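Local coordinates for protein alkylpurine DNA glycosylase AlkC (Pseudomonas fluorescens, PDB 5VHV) that excises alkylated purine bases from damaged DNA as a glycosylase of base excision repair, without flipping the damaged nucleotide out of the helix, at residues F9-E12 / R13-I17; S19-T22 / A23-P26; D141-E144 / H145-R148; S210-E213 / G214-L217. One frame throughout, in Å; residues are numbered along the deposited sequence.

Interaction 1: F9-E12 / R13-I17; sequences FNVE and RLQHI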
loop_
_atom_site.group_PDB
_atom_site.type_symbol
_atom_site.label_atom_id
_atom_site.label_comp_id
_atom_site.label_asym_id
_atom_site.label_seq_id
_atom_site.Cartn_x
_atom_site.Cartn_y
_atom_site.Cartn_z
ATOM N N PHE A 9 -14.249 -1.302 -16.324
ATOM C CA PHE A 9 -15.550 -1.978 -16.346
ATOM C C PHE A 9 -16.552 -1.191 -17.201
ATOM O O PHE A 9 -17.622 -0.795 -16.736
ATOM C CB PHE A 9 -16.087 -2.158 -14.926
ATOM C CG PHE A 9 -15.426 -3.262 -14.133
ATOM C CD1 PHE A 9 -15.839 -4.572 -14.281
ATOM C CD2 PHE A 9 -14.460 -2.978 -13.198
ATOM C CE1 PHE A 9 -15.266 -5.572 -13.545
ATOM C CE2 PHE A 9 -13.875 -3.988 -12.453
ATOM C CZ PHE A 9 -14.297 -5.281 -12.626
ATOM N N ASN A 10 -16.202 -0.947 -18.461
ATOM C CA ASN A 10 -17.121 -0.287 -19.377
ATOM C C ASN A 10 -18.026 -1.334 -20.038
ATOM O O ASN A 10 -17.951 -2.533 -19.749
ATOM C CB ASN A 10 -16.357 0.572 -20.394
ATOM C CG ASN A 10 -15.409 -0.224 -21.275
ATOM O OD1 ASN A 10 -15.395 -1.448 -21.248
ATOM N ND2 ASN A 10 -14.590 0.489 -22.050
ATOM N N VAL A 11 -18.927 -0.881 -20.912
ATOM C CA VAL A 11 -19.900 -1.815 -21.484
ATOM C C VAL A 11 -19.187 -2.870 -22.312
ATOM O O VAL A 11 -19.558 -4.048 -22.297
ATOM C CB VAL A 11 -20.965 -1.067 -22.309
ATOM C CG1 VAL A 11 -21.906 -2.055 -22.973
ATOM C CG2 VAL A 11 -21.765 -0.149 -21.412
ATOM N N GLU A 12 -18.143 -2.467 -23.034
ATOM C CA GLU A 12 -17.378 -3.419 -23.829
ATOM C C GLU A 12 -16.826 -4.548 -22.958
ATOM O O GLU A 12 -16.865 -5.720 -23.355
ATOM C CB GLU A 12 -16.252 -2.689 -24.566
ATOM C CG GLU A 12 -16.696 -1.714 -25.679
ATOM C CD GLU A 12 -17.437 -0.444 -25.197
ATOM O OE1 GLU A 12 -17.282 -0.010 -24.025
ATOM O OE2 GLU A 12 -18.187 0.136 -26.020
ATOM N N ARG A 13 -16.312 -4.217 -21.762
ATOM C CA ARG A 13 -15.832 -5.256 -20.849
ATOM C C ARG A 13 -16.970 -6.139 -20.352
ATOM O O ARG A 13 -16.796 -7.355 -20.203
ATOM C CB ARG A 13 -15.103 -4.635 -19.645
ATOM C CG ARG A 13 -14.301 -5.658 -18.784
ATOM C CD ARG A 13 -12.907 -5.955 -19.354
ATOM N NE ARG A 13 -12.105 -4.744 -19.413
ATOM C CZ ARG A 13 -10.874 -4.651 -19.911
ATOM N NH1 ARG A 13 -10.231 -5.721 -20.353
ATOM N NH2 ARG A 13 -10.271 -3.470 -19.948
ATOM N N LEU A 14 -18.128 -5.549 -20.042
ATOM C CA LEU A 14 -19.257 -6.372 -19.617
ATOM C C LEU A 14 -19.666 -7.329 -20.728
ATOM O O LEU A 14 -20.005 -8.487 -20.467
ATOM C CB LEU A 14 -20.439 -5.498 -19.199
ATOM C CG LEU A 14 -20.203 -4.496 -18.066
ATOM C CD1 LEU A 14 -21.412 -3.553 -17.925
ATOM C CD2 LEU A 14 -19.915 -5.232 -16.757
ATOM N N GLN A 15 -19.621 -6.867 -21.979
ATOM C CA GLN A 15 -19.933 -7.752 -23.100
ATOM C C GLN A 15 -18.917 -8.877 -23.206
ATOM O O GLN A 15 -19.279 -10.019 -23.510
ATOM C CB GLN A 15 -20.005 -6.943 -24.395
ATOM C CG GLN A 15 -21.199 -6.008 -24.419
ATOM C CD GLN A 15 -21.152 -4.996 -25.539
ATOM O OE1 GLN A 15 -20.127 -4.823 -26.211
ATOM N NE2 GLN A 15 -22.267 -4.308 -25.742
ATOM N N HIS A 16 -17.638 -8.577 -22.952
ATOM C CA HIS A 16 -16.610 -9.618 -22.952
ATOM C C HIS A 16 -16.875 -10.649 -21.861
ATOM O O HIS A 16 -16.794 -11.862 -22.108
ATOM C CB HIS A 16 -15.229 -8.964 -22.793
ATOM C CG HIS A 16 -14.158 -9.847 -22.209
ATOM N ND1 HIS A 16 -13.516 -10.833 -22.931
ATOM C CD2 HIS A 16 -13.555 -9.823 -20.993
ATOM C CE1 HIS A 16 -12.598 -11.408 -22.169
ATOM N NE2 HIS A 16 -12.601 -10.813 -20.988
ATOM N N ILE A 17 -17.223 -10.188 -20.657
ATOM C CA ILE A 17 -17.536 -11.104 -19.565
ATOM C C ILE A 17 -18.710 -11.996 -19.953
ATOM O O ILE A 17 -18.694 -13.215 -19.732
ATOM C CB ILE A 17 -17.825 -10.317 -18.268
ATOM C CG1 ILE A 17 -16.564 -9.586 -17.771
ATOM C CG2 ILE A 17 -18.304 -11.260 -17.148
ATOM C CD1 ILE A 17 -16.824 -8.549 -16.692
#
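V11 O takes the shortest sound polar bond here, 2.8 Å from Q15 N. The Q15 side chain follows the same path: its CG packs on V11 O and NE2 reaches V11 CG1 at 3.6 Å, the two side chains passing each other at a slant. One residue on, H16 N repeats the i to i+4 pattern with E12 O at 3.0 Å. Just before V11, N10 is the N-cap of helix 11-24. Its amide OD1 accepts from R13 N at 3.0 Å, an almost straight bond (157° at the hydrogen) although the donor is tilted out of the amide carbonyl plane. The first torsion of N10 places CG between its own N and carbonyl carbon (chi1 61°), which swings the amide back over the first turn. N10 also gives its main-chain O to L14 N at 3.0 Å, and L14 CG rests on the same oxygen at 3.4 Å. Replacing N10 by an alanine would probably leave R13 N without its side-chain acceptor and the first turn freer to fray. The R13 chain leads away from the cap; NE bonds to I8 O and NH1 to N80 OD1. On the buried side, L14 packs on L34 and K38 of helix 30-38 and on V53 of helix 46-60, while F9 inserts its ring beside M50 and V53, so this helix start is seated against both neighbours.

Interaction 2: S19-T22 / A23-P26; sequences SEMT and AVYP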
loop_
_atom_site.group_PDB
_atom_site.type_symbol
_atom_site.label_atom_id
_atom_site.label_comp_id
_atom_site.label_asym_id
_atom_site.label_seq_id
_atom_site.Cartn_x
_atom_site.Cartn_y
_atom_site.Cartn_z
ATOM N N SER A 19 -19.749 -12.827 -22.958
ATOM C CA SER A 19 -19.384 -13.764 -24.017
ATOM C C SER A 19 -18.580 -14.935 -23.467
ATOM O O SER A 19 -18.789 -16.091 -23.867
ATOM C CB SER A 19 -18.590 -13.042 -25.109
ATOM O OG SER A 19 -19.355 -11.987 -25.662
ATOM N N GLU A 20 -17.651 -14.663 -22.555
ATOM C CA GLU A 20 -16.873 -15.753 -21.982
ATOM C C GLU A 20 -17.725 -16.604 -21.044
ATOM O O GLU A 20 -17.512 -17.820 -20.949
ATOM C CB GLU A 20 -15.650 -15.187 -21.267
ATOM C CG GLU A 20 -14.673 -14.459 -22.209
ATOM C CD GLU A 20 -14.179 -15.309 -23.358
ATOM O OE1 GLU A 20 -13.982 -16.527 -23.182
ATOM O OE2 GLU A 20 -13.989 -14.750 -24.457
ATOM N N MET A 21 -18.706 -16.001 -20.375
ATOM C CA MET A 21 -19.639 -16.801 -19.579
ATOM C C MET A 21 -20.451 -17.734 -20.467
ATOM O O MET A 21 -20.694 -18.893 -20.105
ATOM C CB MET A 21 -20.586 -15.909 -18.777
ATOM C CG MET A 21 -20.088 -15.503 -17.404
ATOM S SD MET A 21 -19.794 -16.892 -16.280
ATOM C CE MET A 21 -21.288 -17.845 -16.394
ATOM N N THR A 22 -20.927 -17.232 -21.608
ATOM C CA THR A 22 -21.633 -18.083 -22.555
ATOM C C THR A 22 -20.742 -19.223 -23.028
ATOM O O THR A 22 -21.221 -20.342 -23.260
ATOM C CB THR A 22 -22.126 -17.239 -23.738
ATOM O OG1 THR A 22 -23.230 -16.431 -23.310
ATOM C CG2 THR A 22 -22.559 -18.111 -24.911
ATOM N N ALA A 23 -19.443 -18.962 -23.186
ATOM C CA ALA A 23 -18.540 -20.012 -23.645
ATOM C C ALA A 23 -18.448 -21.142 -22.626
ATOM O O ALA A 23 -18.379 -22.315 -23.008
ATOM C CB ALA A 23 -17.146 -19.445 -23.942
ATOM N N VAL A 24 -18.444 -20.820 -21.326
ATOM C CA VAL A 24 -18.371 -21.878 -20.311
ATOM C C VAL A 24 -19.753 -22.414 -19.942
ATOM O O VAL A 24 -19.852 -23.505 -19.356
ATOM C CB VAL A 24 -17.645 -21.430 -19.026
ATOM C CG1 VAL A 24 -16.278 -20.826 -19.357
ATOM C CG2 VAL A 24 -18.463 -20.454 -18.209
ATOM N N TYR A 25 -20.816 -21.698 -20.298
ATOM C CA TYR A 25 -22.166 -22.011 -19.830
ATOM C C TYR A 25 -23.128 -21.617 -20.935
ATOM O O TYR A 25 -23.653 -20.497 -20.957
ATOM C CB TYR A 25 -22.468 -21.265 -18.532
ATOM C CG TYR A 25 -23.851 -21.445 -17.951
ATOM C CD1 TYR A 25 -24.552 -22.646 -18.083
ATOM C CD2 TYR A 25 -24.458 -20.410 -17.266
ATOM C CE1 TYR A 25 -25.816 -22.799 -17.531
ATOM C CE2 TYR A 25 -25.729 -20.554 -16.713
ATOM C CZ TYR A 25 -26.394 -21.748 -16.843
ATOM O OH TYR A 25 -27.664 -21.871 -16.283
ATOM N N PRO A 26 -23.369 -22.516 -21.893
ATOM C CA PRO A 26 -24.112 -22.120 -23.102
ATOM C C PRO A 26 -25.482 -21.528 -22.827
ATOM O O PRO A 26 -25.912 -20.635 -23.563
ATOM C CB PRO A 26 -24.199 -23.437 -23.888
ATOM C CG PRO A 26 -22.962 -24.152 -23.513
ATOM C CD PRO A 26 -22.713 -23.824 -22.057
HETATM O O HOH W 1 -25.671 -17.802 -23.437
#
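The C-terminal end of helix 11-24, where S19-T22 meet A23-P26, unwinds at Y25, the first residue to leave helical backbone angles, with a proline directly behind it. The last regular turns are intact: A23 N bonds to S19 O, and V24 N to E20 O at 3.2 Å. Then the pattern slackens. Y25 N makes two weak bonds, a short but strongly bent one to M21 O and one of 3.3 Å to T22 O. P26 has no N-H to continue the series, and T22 O instead receives a CA-H...O contact from P26 CA at 3.4 Å. On the buried side, M21 folds its chain at two torsions so that CE lies 4.3 Å from V24 CG2 and 4.2 Å from Y25 CD2, meeting the tyrosine ring at its edge. The ring reaches that position because Y25 CG stands opposite its backbone N (chi1 178°), and it continues onto L71 of helix 65-75, where M21 also touches L75. E20 turns its carboxylate to R78 in a salt bridge. On the outer side a water spans the break, accepting from T22 OG1 and donating to P26 O, each at 2.8 Å.

Interaction 3: D141-E144 / H145-R148; sequences DDNE and HVRR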
loop_
_atom_site.group_PDB
_atom_site.type_symbol
_atom_site.label_atom_id
_atom_site.label_comp_id
_atom_site.label_asym_id
_atom_site.label_seq_id
_atom_site.Cartn_x
_atom_site.Cartn_y
_atom_site.Cartn_z
ATOM N N ASP A 141 2.428 -21.810 1.839
ATOM C CA ASP A 141 2.138 -22.387 0.531
ATOM C C ASP A 141 3.331 -22.254 -0.411
ATOM O O ASP A 141 4.123 -21.314 -0.309
ATOM C CB ASP A 141 0.935 -21.674 -0.088
ATOM C CG ASP A 141 0.261 -22.493 -1.162
ATOM O OD1 ASP A 141 -0.552 -23.356 -0.786
ATOM O OD2 ASP A 141 0.539 -22.293 -2.373
ATOM N N ASP A 142 3.420 -23.182 -1.375
ATOM C CA ASP A 142 4.466 -23.107 -2.397
ATOM C C ASP A 142 4.290 -21.906 -3.325
ATOM O O ASP A 142 5.267 -21.456 -3.937
ATOM C CB ASP A 142 4.465 -24.378 -3.251
ATOM C CG ASP A 142 4.883 -25.610 -2.482
ATOM O OD1 ASP A 142 5.610 -25.469 -1.484
ATOM O OD2 ASP A 142 4.491 -26.719 -2.896
ATOM N N ASN A 143 3.060 -21.425 -3.495
ATOM C CA ASN A 143 2.750 -20.400 -4.488
ATOM C C ASN A 143 2.901 -19.008 -3.878
ATOM O O ASN A 143 2.264 -18.692 -2.871
ATOM C CB ASN A 143 1.340 -20.607 -5.027
ATOM C CG ASN A 143 1.005 -19.666 -6.196
ATOM O OD1 ASN A 143 1.379 -18.497 -6.197
ATOM N ND2 ASN A 143 0.348 -20.198 -7.210
ATOM N N GLU A 144 3.743 -18.179 -4.496
ATOM C CA GLU A 144 3.988 -16.847 -3.949
ATOM C C GLU A 144 2.717 -16.006 -3.910
ATOM O O GLU A 144 2.582 -15.158 -3.022
ATOM C CB GLU A 144 5.077 -16.130 -4.748
ATOM C CG GLU A 144 4.683 -15.693 -6.135
ATOM C CD GLU A 144 5.826 -14.987 -6.846
ATOM O OE1 GLU A 144 6.248 -15.461 -7.908
ATOM O OE2 GLU A 144 6.324 -13.961 -6.335
ATOM N N HIS A 145 1.773 -16.214 -4.845
ATOM C CA HIS A 145 0.510 -15.472 -4.784
ATOM C C HIS A 145 -0.288 -15.821 -3.545
ATOM O O HIS A 145 -0.963 -14.953 -2.967
ATOM C CB HIS A 145 -0.351 -15.749 -6.015
ATOM C CG HIS A 145 0.250 -15.254 -7.279
ATOM N ND1 HIS A 145 0.096 -13.954 -7.706
ATOM C CD2 HIS A 145 1.002 -15.877 -8.215
ATOM C CE1 HIS A 145 0.738 -13.793 -8.848
ATOM N NE2 HIS A 145 1.306 -14.942 -9.174
ATOM N N VAL A 146 -0.214 -17.075 -3.115
ATOM C CA VAL A 146 -0.972 -17.500 -1.948
ATOM C C VAL A 146 -0.311 -16.992 -0.666
ATOM O O VAL A 146 -0.988 -16.532 0.258
ATOM C CB VAL A 146 -1.120 -19.036 -1.990
ATOM C CG1 VAL A 146 -1.813 -19.591 -0.727
ATOM C CG2 VAL A 146 -1.884 -19.443 -3.269
ATOM N N ARG A 147 1.018 -17.020 -0.599
ATOM C CA ARG A 147 1.707 -16.456 0.557
ATOM C C ARG A 147 1.456 -14.963 0.658
ATOM O O ARG A 147 1.238 -14.431 1.756
ATOM C CB ARG A 147 3.203 -16.733 0.474
ATOM C CG ARG A 147 3.551 -18.237 0.520
ATOM C CD ARG A 147 4.996 -18.482 0.894
ATOM N NE ARG A 147 5.979 -17.797 0.031
ATOM C CZ ARG A 147 6.301 -18.194 -1.199
ATOM N NH1 ARG A 147 5.716 -19.256 -1.748
ATOM N NH2 ARG A 147 7.212 -17.518 -1.885
ATOM N N ARG A 148 1.473 -14.269 -0.479
ATOM C CA ARG A 148 1.242 -12.830 -0.462
ATOM C C ARG A 148 -0.153 -12.498 0.049
ATOM O O ARG A 148 -0.338 -11.538 0.812
ATOM C CB ARG A 148 1.492 -12.263 -1.866
ATOM C CG ARG A 148 1.470 -10.734 -1.953
ATOM C CD ARG A 148 0.066 -10.168 -2.199
ATOM N NE ARG A 148 0.156 -8.746 -2.533
ATOM C CZ ARG A 148 -0.873 -7.964 -2.843
ATOM N NH1 ARG A 148 -2.114 -8.460 -2.875
ATOM N NH2 ARG A 148 -0.647 -6.678 -3.142
HETATM O O HOH W 2 7.450 -19.060 -4.590
#
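R147 NH1 meets the carbonyls of D141 and D142 at the edge of its guanidinium: a good bond to D141 O at 3.0 Å, close to the plane of the group, and a weak one to D142 O. NH2 donates to a water at 3.1 Å that in turn gives a weak bond to D142 O. E144 CA lies over one face of the guanidinium, 3.5 Å above its plane and displaced toward the rim, while a bend at chi3 (-55°) curls the arginine back over the loop it grips. That loop is an Asx turn running into an N-cap: N143 N bonds to D141 OD2 at 2.9 Å, and N143 OD1 accepts from H145 N at 2.7 Å, also lying in the plane of the H145 ring at its edge. N143 O accepts from R147 N at 3.1 Å, plus a weak bond from V146 N. V146 CG1 packs on D141 CB at 3.5 Å, against the turn. A leucine in place of R147 would probably leave D141 O without this donor and D184 without the salt bridge it makes to NE. Further out, D141 OD1 forms a salt bridge with K108, and E144 OE2 is hydrogen-bonded to S186. R148, whose N bonds to E144 O, carries its guanidinium away to E117 and to a phosphate of the bound DNA.

Interaction 4: S210-E213 / G214-L217; sequences SLIE and GWNL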
loop_
_atom_site.group_PDB
_atom_site.type_symbol
_atom_site.label_atom_id
_atom_site.label_comp_id
_atom_site.label_asym_id
_atom_site.label_seq_id
_atom_site.Cartn_x
_atom_site.Cartn_y
_atom_site.Cartn_z
ATOM N N SER A 210 10.615 -3.633 18.447
ATOM C CA SER A 210 11.126 -4.775 19.189
ATOM C C SER A 210 11.248 -6.001 18.292
ATOM O O SER A 210 12.244 -6.737 18.365
ATOM C CB SER A 210 10.224 -5.062 20.388
ATOM O OG SER A 210 10.343 -4.035 21.358
ATOM N N LEU A 211 10.236 -6.247 17.454
ATOM C CA LEU A 211 10.277 -7.384 16.541
ATOM C C LEU A 211 11.511 -7.326 15.656
ATOM O O LEU A 211 12.290 -8.284 15.587
ATOM C CB LEU A 211 9.015 -7.404 15.673
ATOM C CG LEU A 211 8.846 -8.610 14.739
ATOM C CD1 LEU A 211 8.459 -9.859 15.545
ATOM C CD2 LEU A 211 7.816 -8.330 13.637
ATOM N N ILE A 212 11.712 -6.197 14.970
ATOM C CA ILE A 212 12.793 -6.119 14.001
ATOM C C ILE A 212 14.149 -6.064 14.702
ATOM O O ILE A 212 15.166 -6.517 14.156
ATOM C CB ILE A 212 12.532 -4.931 13.053
ATOM C CG1 ILE A 212 11.233 -5.162 12.280
ATOM C CG2 ILE A 212 13.678 -4.759 12.085
ATOM C CD1 ILE A 212 10.846 -3.992 11.354
ATOM N N GLU A 213 14.190 -5.590 15.945
ATOM C CA GLU A 213 15.427 -5.686 16.703
ATOM C C GLU A 213 15.828 -7.138 16.975
ATOM O O GLU A 213 16.979 -7.392 17.341
ATOM C CB GLU A 213 15.286 -4.895 18.010
ATOM C CG GLU A 213 15.357 -3.383 17.763
ATOM C CD GLU A 213 14.928 -2.543 18.943
ATOM O OE1 GLU A 213 14.514 -3.108 19.978
ATOM O OE2 GLU A 213 14.998 -1.301 18.819
ATOM N N GLY A 214 14.914 -8.092 16.804
ATOM C CA GLY A 214 15.233 -9.500 16.925
ATOM C C GLY A 214 15.577 -10.175 15.614
ATOM O O GLY A 214 15.902 -11.367 15.595
ATOM N N TRP A 215 15.539 -9.436 14.514
ATOM C CA TRP A 215 15.746 -9.992 13.187
ATOM C C TRP A 215 17.221 -9.990 12.819
ATOM O O TRP A 215 18.025 -9.214 13.342
ATOM C CB TRP A 215 14.981 -9.183 12.143
ATOM C CG TRP A 215 13.554 -9.462 12.053
ATOM C CD1 TRP A 215 12.804 -10.276 12.855
ATOM C CD2 TRP A 215 12.670 -8.915 11.083
ATOM N NE1 TRP A 215 11.492 -10.272 12.426
ATOM C CE2 TRP A 215 11.388 -9.438 11.340
ATOM C CE3 TRP A 215 12.843 -8.040 10.004
ATOM C CZ2 TRP A 215 10.283 -9.110 10.561
ATOM C CZ3 TRP A 215 11.746 -7.704 9.238
ATOM C CH2 TRP A 215 10.478 -8.239 9.520
ATOM N N ASN A 216 17.569 -10.869 11.887
ATOM C CA ASN A 216 18.917 -10.913 11.334
ATOM C C ASN A 216 18.933 -10.079 10.063
ATOM O O ASN A 216 18.482 -10.526 9.000
ATOM C CB ASN A 216 19.347 -12.341 11.051
ATOM C CG ASN A 216 20.601 -12.395 10.210
ATOM O OD1 ASN A 216 21.443 -11.510 10.293
ATOM N ND2 ASN A 216 20.714 -13.418 9.373
ATOM N N LEU A 217 19.457 -8.864 10.164
ATOM C CA LEU A 217 19.434 -7.965 9.026
ATOM C C LEU A 217 20.621 -8.172 8.096
ATOM O O LEU A 217 20.765 -7.425 7.125
ATOM C CB LEU A 217 19.360 -6.517 9.505
ATOM C CG LEU A 217 18.143 -6.183 10.374
ATOM C CD1 LEU A 217 18.063 -4.683 10.622
ATOM C CD2 LEU A 217 16.819 -6.702 9.791
HETATM O O HOH W 3 17.947 -6.501 14.087
#
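W215 folds back against helix 205-213, and its indole forms the tight half of this contact. I212 CG1 stands over one face of the six-membered ring, 4.0 Å from its centroid and 10° off the normal, a CH-pi contact. I212 CG2 adds a touch to CE3 and also meets L217 CD2 at 4.3 Å. Farther along the indole, L211 lays CG 3.9 Å from W215 NE1 and CD2 4.0 Å from CZ2. W215 CG lies opposite its own carbonyl carbon (chi1 -79°), which turns the indole back along the last helical residues. L197 of helix 187-201 touches both L211 and W215, and T222 and I225 of helix 220-229 also pack on the tryptophan. The other side is looser and wetter. Here i to i+3 bonds appear: G214 N to L211 O at 2.9 Å, with a weak i to i+4 bond to S210 O, and W215 N to I212 O at 3.0 Å. A water then bridges I212 O and W215 O, donating to each at 2.8 Å. S210, E213 and G214 are exposed along this side, although the E213 carboxylate is salt-bridged to R240. Here the chain passes from helix 205-213 to helix 220-229, with W215 packed between them and helix 187-201, within the HEAT-like helical solenoid characteristic of the DNA alkylation repair family.

All four contacts lie at helix ends and follow in series along the curved helical array, ahead of the seven-stranded sheet that begins at 253. Interactions 1 and 2 share helix 11-24, the first covering its start and the second its finish, with centres 14 Å apart. Interaction 3 opens helix 144-152, its centre about 30 Å from each of theirs, and interaction 4 lies where helix 205-213 gives way to a loop, its centre about 24 Å from that of interaction 3. Interactions 2 and 4 have centres about 52 Å apart on opposite sides of the chain's centre. Interaction 3 approaches the bound DNA to about 3 Å, nearest atoms; interactions 2 and 4 concern packing remote from it.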